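Side-chain contact in type IV pilus biogenesis protein PilB (Streptococcus sanguinis, PDB 7B7P), which is a minor type IV pilin with a von Willebrand factor A-like module and a direct role in adhesion: residues G261-M266 and K356-G361. Numbering follows the deposited sequence.
Sequences GLRYGM and KKFGLG
M266 packs along the C-terminal end of helix 341-358, its CB and CG against F358 and its SD and CE reaching G359 just beyond. Its CB comes first, resting 3.6 Å from F358 CB and 3.4 Å from the carbonyl oxygen F358 O. M266 CG stays near F358 O, at a longer 4.1 Å. Because CG stands anti to the carbonyl carbon of M266 (chi1 -66°) and the chain runs extended from there, the sulfur is carried along F358 to where the helix gives out: M266 SD sits 3.7 Å from G359 CA, and M266 CE finishes 4.1 Å from that same CA. G359 is the first residue to leave helical geometry. I279 of strand 276-283 and I362 also pack on M266.

One turn earlier, R263 runs beside F358 in the same direction. Its aliphatic part does the touching, R263 CG reaching F358 CE2 at 4.0 Å from an oblique direction, while K357 CG sits over one face of the ring, displaced toward the rim. The guanidinium plane is turned 61° from that of the ring; NH1 hydrogen-bonds to S322 O and NH2 forms a salt bridge with D260. No hydrogen bond crosses between 261-266 and 356-361; the join is van der Waals packing of two helices beside parallel strands 276-283 and 364-370, as in the Rossmann-like alpha/beta fold of von Willebrand factor A domains.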
loop_
_atom_site.group_PDB
_atom_site.type_symbol
_atom_site.label_atom_id
_atom_site.label_comp_id
_atom_site.label_asym_id
_atom_site.label_seq_id
_atom_site.Cartn_x
_atom_site.Cartn_y
_atom_site.Cartn_z
ATOM N N GLY A 261 -5.461 -19.680 3.596
ATOM C CA GLY A 261 -4.501 -18.758 4.166
ATOM C C GLY A 261 -5.056 -17.350 4.233
ATOM O O GLY A 261 -4.899 -16.651 5.245
ATOM N N LEU A 262 -5.730 -16.926 3.155
ATOM C CA LEU A 262 -6.297 -15.588 3.086
ATOM C C LEU A 262 -7.414 -15.420 4.103
ATOM O O LEU A 262 -7.596 -14.327 4.665
ATOM C CB LEU A 262 -6.808 -15.312 1.665
ATOM C CG LEU A 262 -7.319 -13.879 1.438
ATOM C CD1 LEU A 262 -6.166 -12.854 1.493
ATOM C CD2 LEU A 262 -8.073 -13.764 0.129
ATOM N N ARG A 263 -8.175 -16.490 4.346
ATOM C CA ARG A 263 -9.231 -16.436 5.349
ATOM C C ARG A 263 -8.648 -16.151 6.723
ATOM O O ARG A 263 -9.117 -15.255 7.436
ATOM C CB ARG A 263 -10.032 -17.747 5.354
ATOM C CG ARG A 263 -11.119 -17.797 6.438
ATOM C CD ARG A 263 -12.072 -18.972 6.205
ATOM N NE ARG A 263 -11.434 -20.288 6.367
ATOM C CZ ARG A 263 -12.017 -21.306 7.005
ATOM N NH1 ARG A 263 -13.228 -21.140 7.536
ATOM N NH2 ARG A 263 -11.406 -22.478 7.116
ATOM N N TYR A 264 -7.618 -16.906 7.117
ATOM C CA TYR A 264 -6.998 -16.649 8.414
ATOM C C TYR A 264 -6.445 -15.231 8.474
ATOM O O TYR A 264 -6.674 -14.507 9.449
ATOM C CB TYR A 264 -5.892 -17.654 8.674
ATOM C CG TYR A 264 -6.360 -19.010 9.183
ATOM C CD1 TYR A 264 -7.345 -19.727 8.510
ATOM C CD2 TYR A 264 -5.780 -19.589 10.311
ATOM C CE1 TYR A 264 -7.748 -20.968 8.946
ATOM C CE2 TYR A 264 -6.180 -20.835 10.760
ATOM C CZ TYR A 264 -7.161 -21.520 10.072
ATOM O OH TYR A 264 -7.582 -22.762 10.493
ATOM N N GLY A 265 -5.751 -14.805 7.414
ATOM C CA GLY A 265 -5.220 -13.456 7.386
ATOM C C GLY A 265 -6.281 -12.400 7.573
ATOM O O GLY A 265 -6.162 -11.534 8.441
ATOM N N MET A 266 -7.354 -12.471 6.780
ATOM C CA MET A 266 -8.337 -11.388 6.794
ATOM C C MET A 266 -9.145 -11.355 8.091
ATOM O O MET A 266 -9.484 -10.267 8.582
ATOM C CB MET A 266 -9.277 -11.495 5.590
ATOM C CG MET A 266 -8.579 -11.261 4.257
ATOM S SD MET A 266 -9.743 -11.113 2.904
ATOM C CE MET A 266 -8.757 -10.189 1.694
ATOM N N LYS A 356 -14.386 -11.608 -0.675
ATOM C CA LYS A 356 -15.663 -10.898 -0.613
ATOM C C LYS A 356 -16.256 -10.922 0.792
ATOM O O LYS A 356 -16.850 -9.942 1.239
ATOM C CB LYS A 356 -16.638 -11.498 -1.618
ATOM C CG LYS A 356 -16.431 -10.985 -3.027
ATOM C CD LYS A 356 -16.626 -12.077 -4.041
ATOM C CE LYS A 356 -18.073 -12.423 -4.190
ATOM N NZ LYS A 356 -18.303 -12.984 -5.564
ATOM N N LYS A 357 -16.094 -12.020 1.516
ATOM C CA LYS A 357 -16.695 -12.077 2.839
ATOM C C LYS A 357 -15.858 -11.364 3.902
ATOM O O LYS A 357 -16.422 -10.703 4.781
ATOM C CB LYS A 357 -16.925 -13.527 3.250
ATOM C CG LYS A 357 -17.613 -13.643 4.595
ATOM C CD LYS A 357 -18.130 -15.032 4.861
ATOM C CE LYS A 357 -19.000 -15.053 6.135
ATOM N NZ LYS A 357 -19.594 -16.400 6.302
ATOM N N PHE A 358 -14.528 -11.477 3.847
ATOM C CA PHE A 358 -13.674 -11.084 4.960
ATOM C C PHE A 358 -12.830 -9.832 4.690
ATOM O O PHE A 358 -12.020 -9.442 5.547
ATOM C CB PHE A 358 -12.754 -12.257 5.331
ATOM C CG PHE A 358 -13.476 -13.440 5.944
ATOM C CD1 PHE A 358 -13.887 -13.406 7.270
ATOM C CD2 PHE A 358 -13.758 -14.579 5.187
ATOM C CE1 PHE A 358 -14.550 -14.486 7.842
ATOM C CE2 PHE A 358 -14.423 -15.655 5.741
ATOM C CZ PHE A 358 -14.817 -15.616 7.082
ATOM N N GLY A 359 -12.982 -9.192 3.539
ATOM C CA GLY A 359 -12.034 -8.157 3.175
ATOM C C GLY A 359 -12.482 -6.723 3.370
ATOM O O GLY A 359 -11.839 -5.811 2.840
ATOM N N LEU A 360 -13.545 -6.503 4.155
ATOM C CA LEU A 360 -14.177 -5.186 4.214
ATOM C C LEU A 360 -13.216 -4.102 4.704
ATOM O O LEU A 360 -13.144 -3.013 4.124
ATOM C CB LEU A 360 -15.421 -5.225 5.102
ATOM C CG LEU A 360 -16.119 -3.868 5.185
ATOM C CD1 LEU A 360 -16.621 -3.423 3.824
ATOM C CD2 LEU A 360 -17.258 -3.880 6.215
ATOM N N GLY A 361 -12.482 -4.352 5.762
ATOM C CA GLY A 361 -11.709 -3.184 6.150
ATOM C C GLY A 361 -10.360 -2.992 5.478
ATOM O O GLY A 361 -9.583 -2.124 5.896
#